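PDB 4XQM: glucosidase 2 subunit beta, which serves as the non-catalytic subunit of glucosidase II, retaining the catalytic subunit in the endoplasmic reticulum and recognising the mannose-rich N-glycans of immature glycoproteins through its MRH domain. Local coordinates for residues A[38-50]-A[56-68]. Numbering follows the deposited sequence.
Sequences SQEGNVLKYENGQ and PHRSAIVTVECGV. With MAN (alpha-D-mannopyranose), chain B.
Arg58 meets Gln50 at the sugar-binding end of this antiparallel hairpin of the MRH lectin domain. Gln50 O takes the backbone N of Arg58 at 3.0 Å, from above its carbonyl plane, and also a weak bond from NH1 at the guanidinium edge. The two side chains run alongside each other in the same direction, with amide and guanidinium planes 84° apart. An extended chain from CG to NE carries the arginine head out to the mannose, where Arg58 NE and NH2 both donate to MAN O2, each at 3.2 Å; a water links NH2 to Gln50 OE1. Ser51 O receives NH1 and Tyr83 OH pairs with NE, contacts that probably help to hold the guanidinium in its orientation toward the sugar.

Next to this site, Gly49 N bonds Arg58 O at 2.8 Å, and His57 brings its ring edge, at CD2, to Gly49 O. Farther along, paired backbone bonds join Tyr46 with Ala60 and Leu44 with Val62, and Val64 N closes the series on Asn42 O. On the buried face, Val62 CG2 lies 3.7 Å from Tyr46 CD1, approaching the ring obliquely, while Leu44 CD1 meets Val64 CG2. Tyr46 OH reaches Val21 O, tying the ring to the strand 16-21. The other face carries a tight methyl contact, Val43 CG1 to Ile61 CG2 at 3.5 Å; Val43 sets CG1 anti to its backbone N (chi1 178°), against Ile61, which leaves CG2 beside that N and 3.8 Å from Thr63 OG1. Beyond it, a water bridges Asn42 ND2 and Glu65 OE2.

A type II' turn from Glu40 to Val43 leads in from strand 31-40, which flanks strand 43-48, while strand 82-89 runs parallel to strand 59-66 on its far side.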
loop_
_atom_site.group_PDB
_atom_site.type_symbol
_atom_site.label_atom_id
_atom_site.label_comp_id
_atom_site.label_asym_id
_atom_site.label_seq_id
_atom_site.Cartn_x
_atom_site.Cartn_y
_atom_site.Cartn_z
ATOM N N SER A 38 10.710 2.662 -3.411
ATOM C CA SER A 38 11.270 3.965 -3.060
ATOM C C SER A 38 10.305 4.788 -2.211
ATOM O O SER A 38 9.109 4.477 -2.124
ATOM C CB SER A 38 11.613 4.750 -4.327
ATOM O OG SER A 38 10.436 5.002 -5.082
ATOM N N GLN A 39 10.827 5.841 -1.592
ATOM C CA GLN A 39 9.980 6.750 -0.824
ATOM C C GLN A 39 10.391 8.188 -1.068
ATOM O O GLN A 39 11.583 8.510 -1.089
ATOM C CB GLN A 39 10.035 6.435 0.674
ATOM C CG GLN A 39 9.154 7.357 1.515
ATOM C CD GLN A 39 9.179 6.998 2.982
ATOM O OE1 GLN A 39 9.786 5.999 3.370
ATOM N NE2 GLN A 39 8.512 7.803 3.806
ATOM N N GLU A 40 9.395 9.041 -1.286
ATOM C CA GLU A 40 9.614 10.475 -1.396
ATOM C C GLU A 40 8.614 11.137 -0.462
ATOM O O GLU A 40 7.396 11.022 -0.665
ATOM C CB GLU A 40 9.400 10.957 -2.836
ATOM C CG GLU A 40 9.622 12.456 -3.011
ATOM C CD GLU A 40 8.720 13.078 -4.074
ATOM O OE1 GLU A 40 8.461 12.423 -5.112
ATOM O OE2 GLU A 40 8.264 14.227 -3.864
ATOM N N GLY A 41 9.113 11.813 0.568
ATOM C CA GLY A 41 8.226 12.381 1.570
ATOM C C GLY A 41 7.374 11.313 2.246
ATOM O O GLY A 41 7.899 10.296 2.723
ATOM N N ASN A 42 6.059 11.541 2.280
ATOM C CA ASN A 42 5.118 10.591 2.882
ATOM C C ASN A 42 4.676 9.522 1.900
ATOM O O ASN A 42 3.794 8.718 2.208
ATOM C CB ASN A 42 3.861 11.327 3.347
ATOM C CG ASN A 42 4.157 12.359 4.396
ATOM O OD1 ASN A 42 5.096 12.197 5.179
ATOM N ND2 ASN A 42 3.368 13.431 4.423
ATOM N N VAL A 43 5.276 9.513 0.717
ATOM C CA VAL A 43 4.776 8.657 -0.351
ATOM C C VAL A 43 5.674 7.445 -0.590
ATOM O O VAL A 43 6.838 7.584 -0.988
ATOM C CB VAL A 43 4.599 9.473 -1.639
ATOM C CG1 VAL A 43 4.134 8.576 -2.768
ATOM C CG2 VAL A 43 3.614 10.612 -1.395
ATOM N N LEU A 44 5.123 6.255 -0.354
ATOM C CA LEU A 44 5.864 5.004 -0.536
ATOM C C LEU A 44 5.426 4.335 -1.837
ATOM O O LEU A 44 4.235 4.022 -2.011
ATOM C CB LEU A 44 5.618 4.049 0.633
ATOM C CG LEU A 44 6.307 4.316 1.977
ATOM C CD1 LEU A 44 5.760 5.558 2.689
ATOM C CD2 LEU A 44 6.208 3.075 2.871
ATOM N N LYS A 45 6.374 4.101 -2.744
ATOM C CA LYS A 45 6.054 3.445 -4.004
ATOM C C LYS A 45 6.353 1.960 -3.927
ATOM O O LYS A 45 7.479 1.557 -3.608
ATOM C CB LYS A 45 6.825 4.077 -5.171
ATOM C CG LYS A 45 6.436 5.523 -5.434
ATOM C CD LYS A 45 7.168 6.083 -6.655
ATOM C CE LYS A 45 6.713 7.499 -6.969
ATOM N NZ LYS A 45 7.033 7.856 -8.378
ATOM N N TYR A 46 5.340 1.154 -4.236
ATOM C CA TYR A 46 5.486 -0.292 -4.321
ATOM C C TYR A 46 5.332 -0.682 -5.794
ATOM O O TYR A 46 4.406 -0.226 -6.466
ATOM C CB TYR A 46 4.410 -0.994 -3.476
ATOM C CG TYR A 46 4.589 -0.868 -1.978
ATOM C CD1 TYR A 46 4.245 0.307 -1.304
ATOM C CD2 TYR A 46 5.085 -1.932 -1.233
ATOM C CE1 TYR A 46 4.409 0.414 0.079
ATOM C CE2 TYR A 46 5.245 -1.837 0.143
ATOM C CZ TYR A 46 4.906 -0.667 0.790
ATOM O OH TYR A 46 5.077 -0.592 2.157
ATOM N N GLU A 47 6.241 -1.518 -6.297
ATOM C CA GLU A 47 6.316 -1.789 -7.738
ATOM C C GLU A 47 6.420 -3.282 -8.062
ATOM O O GLU A 47 6.646 -4.108 -7.170
ATOM C CB GLU A 47 7.499 -1.012 -8.345
ATOM C CG GLU A 47 7.399 0.479 -8.132
ATOM C CD GLU A 47 8.577 1.246 -8.699
ATOM O OE1 GLU A 47 9.519 0.608 -9.223
ATOM O OE2 GLU A 47 8.555 2.495 -8.616
ATOM N N ASN A 48 6.258 -3.612 -9.343
ATOM C CA ASN A 48 6.487 -4.966 -9.854
ATOM C C ASN A 48 5.599 -6.034 -9.234
ATOM O O ASN A 48 6.056 -7.137 -8.926
ATOM C CB ASN A 48 7.965 -5.367 -9.712
ATOM C CG ASN A 48 8.904 -4.237 -10.044
ATOM O OD1 ASN A 48 9.776 -3.890 -9.247
ATOM N ND2 ASN A 48 8.726 -3.640 -11.217
ATOM N N GLY A 49 4.319 -5.714 -9.070
ATOM C CA GLY A 49 3.355 -6.683 -8.589
ATOM C C GLY A 49 2.951 -7.667 -9.680
ATOM O O GLY A 49 3.543 -7.688 -10.767
ATOM N N GLN A 50 1.933 -8.466 -9.384
ATOM C CA GLN A 50 1.470 -9.527 -10.274
ATOM C C GLN A 50 0.918 -8.977 -11.589
ATOM O O GLN A 50 0.380 -7.857 -11.641
ATOM C CB GLN A 50 0.396 -10.372 -9.568
ATOM C CG GLN A 50 -0.164 -11.510 -10.431
ATOM C CD GLN A 50 -1.234 -12.338 -9.729
ATOM O OE1 GLN A 50 -2.383 -12.416 -10.185
ATOM N NE2 GLN A 50 -0.851 -12.985 -8.632
ATOM N N PRO A 56 -1.288 -3.259 -16.793
ATOM C CA PRO A 56 0.122 -3.262 -16.409
ATOM C C PRO A 56 0.347 -4.214 -15.251
ATOM O O PRO A 56 -0.605 -4.482 -14.516
ATOM C CB PRO A 56 0.339 -1.821 -15.926
ATOM C CG PRO A 56 -1.005 -1.426 -15.343
ATOM C CD PRO A 56 -2.003 -2.070 -16.293
ATOM N N HIS A 57 1.562 -4.726 -15.087
ATOM C CA HIS A 57 1.891 -5.375 -13.823
ATOM C C HIS A 57 1.549 -4.402 -12.692
ATOM O O HIS A 57 1.759 -3.191 -12.818
ATOM C CB HIS A 57 3.366 -5.791 -13.775
ATOM C CG HIS A 57 3.646 -7.080 -14.492
ATOM N ND1 HIS A 57 3.363 -7.264 -15.824
ATOM C CD2 HIS A 57 4.171 -8.248 -14.054
ATOM C CE1 HIS A 57 3.713 -8.488 -16.190
ATOM N NE2 HIS A 57 4.206 -9.108 -15.115
ATOM N N ARG A 58 1.008 -4.931 -11.598
ATOM C CA ARG A 58 0.419 -4.074 -10.572
ATOM C C ARG A 58 1.459 -3.216 -9.851
ATOM O O ARG A 58 2.642 -3.559 -9.780
ATOM C CB ARG A 58 -0.415 -4.902 -9.581
ATOM C CG ARG A 58 -1.689 -5.507 -10.204
ATOM C CD ARG A 58 -2.379 -6.454 -9.224
ATOM N NE ARG A 58 -3.629 -7.023 -9.745
ATOM C CZ ARG A 58 -3.653 -8.024 -10.615
ATOM N NH1 ARG A 58 -2.508 -8.517 -11.051
ATOM N NH2 ARG A 58 -4.799 -8.526 -11.059
ATOM N N SER A 59 1.012 -2.061 -9.361
ATOM C CA SER A 59 1.855 -1.211 -8.535
ATOM C C SER A 59 0.928 -0.434 -7.618
ATOM O O SER A 59 -0.279 -0.333 -7.879
ATOM C CB SER A 59 2.710 -0.274 -9.403
ATOM O OG SER A 59 1.883 0.586 -10.175
ATOM N N ALA A 60 1.479 0.091 -6.530
ATOM C CA ALA A 60 0.672 0.811 -5.557
ATOM C C ALA A 60 1.463 1.988 -5.034
ATOM O O ALA A 60 2.634 1.855 -4.678
ATOM C CB ALA A 60 0.277 -0.113 -4.417
ATOM N N ILE A 61 0.808 3.143 -4.973
ATOM C CA ILE A 61 1.422 4.332 -4.404
ATOM C C ILE A 61 0.728 4.582 -3.080
ATOM O O ILE A 61 -0.482 4.858 -3.042
ATOM C CB ILE A 61 1.255 5.544 -5.328
ATOM C CG1 ILE A 61 1.919 5.244 -6.670
ATOM C CG2 ILE A 61 1.866 6.783 -4.698
ATOM C CD1 ILE A 61 1.831 6.376 -7.666
ATOM N N VAL A 62 1.477 4.460 -1.991
ATOM C CA VAL A 62 0.882 4.498 -0.657
ATOM C C VAL A 62 1.288 5.773 0.060
ATOM O O VAL A 62 2.468 5.958 0.380
ATOM C CB VAL A 62 1.313 3.267 0.190
ATOM C CG1 VAL A 62 0.633 3.281 1.559
ATOM C CG2 VAL A 62 1.015 1.956 -0.551
ATOM N N THR A 63 0.310 6.641 0.318
ATOM C CA THR A 63 0.566 7.885 1.036
ATOM C C THR A 63 0.238 7.696 2.515
ATOM O O THR A 63 -0.900 7.385 2.869
ATOM C CB THR A 63 -0.242 9.063 0.451
ATOM O OG1 THR A 63 0.105 9.250 -0.931
ATOM C CG2 THR A 63 0.059 10.355 1.217
ATOM N N VAL A 64 1.243 7.856 3.374
ATOM C CA VAL A 64 1.081 7.597 4.806
ATOM C C VAL A 64 1.187 8.898 5.592
ATOM O O VAL A 64 2.242 9.556 5.602
ATOM C CB VAL A 64 2.161 6.624 5.326
ATOM C CG1 VAL A 64 1.887 6.262 6.780
ATOM C CG2 VAL A 64 2.222 5.373 4.470
ATOM N N GLU A 65 0.106 9.266 6.265
ATOM C CA GLU A 65 0.090 10.517 7.019
ATOM C C GLU A 65 -0.091 10.260 8.507
ATOM O O GLU A 65 -0.580 9.207 8.909
ATOM C CB GLU A 65 -0.974 11.454 6.452
ATOM C CG GLU A 65 -0.640 11.826 5.004
ATOM C CD GLU A 65 -1.735 12.586 4.293
ATOM O OE1 GLU A 65 -2.911 12.512 4.719
ATOM O OE2 GLU A 65 -1.405 13.259 3.292
ATOM N N CYS A 66 0.347 11.215 9.318
ATOM C CA CYS A 66 0.334 11.068 10.771
ATOM C C CYS A 66 -1.076 10.861 11.317
ATOM O O CYS A 66 -1.998 11.608 10.978
ATOM C CB CYS A 66 0.963 12.296 11.438
ATOM S SG CYS A 66 0.849 12.319 13.258
ATOM N N GLY A 67 -1.219 9.846 12.172
ATOM C CA GLY A 67 -2.445 9.620 12.912
ATOM C C GLY A 67 -2.160 8.732 14.102
ATOM O O GLY A 67 -1.072 8.168 14.220
ATOM N N VAL A 68 -3.151 8.568 14.970
ATOM C CA VAL A 68 -2.930 7.848 16.224
ATOM C C VAL A 68 -2.926 6.325 16.071
ATOM O O VAL A 68 -2.341 5.620 16.890
ATOM C CB VAL A 68 -3.947 8.283 17.308
ATOM C CG1 VAL A 68 -3.730 9.744 17.659
ATOM C CG2 VAL A 68 -5.370 8.071 16.822
HETATM C C1 MAN B . -8.581 -8.020 -9.903
HETATM C C2 MAN B . -8.092 -7.041 -9.010
HETATM C C3 MAN B . -8.490 -5.689 -9.621
HETATM C C4 MAN B . -8.030 -5.609 -11.107
HETATM C C5 MAN B . -8.628 -6.788 -11.890
HETATM C C6 MAN B . -8.098 -6.901 -13.301
HETATM O O1 MAN B . -9.918 -7.626 -9.826
HETATM O O2 MAN B . -6.715 -7.145 -8.961
HETATM O O3 MAN B . -7.988 -4.631 -8.850
HETATM O O4 MAN B . -8.487 -4.423 -11.695
HETATM O O5 MAN B . -8.220 -7.974 -11.225
HETATM O O6 MAN B . -8.944 -7.817 -14.005
HETATM O O HOH W 1 1.134 13.826 2.490
HETATM O O HOH W 2 -4.075 -11.453 -11.917
#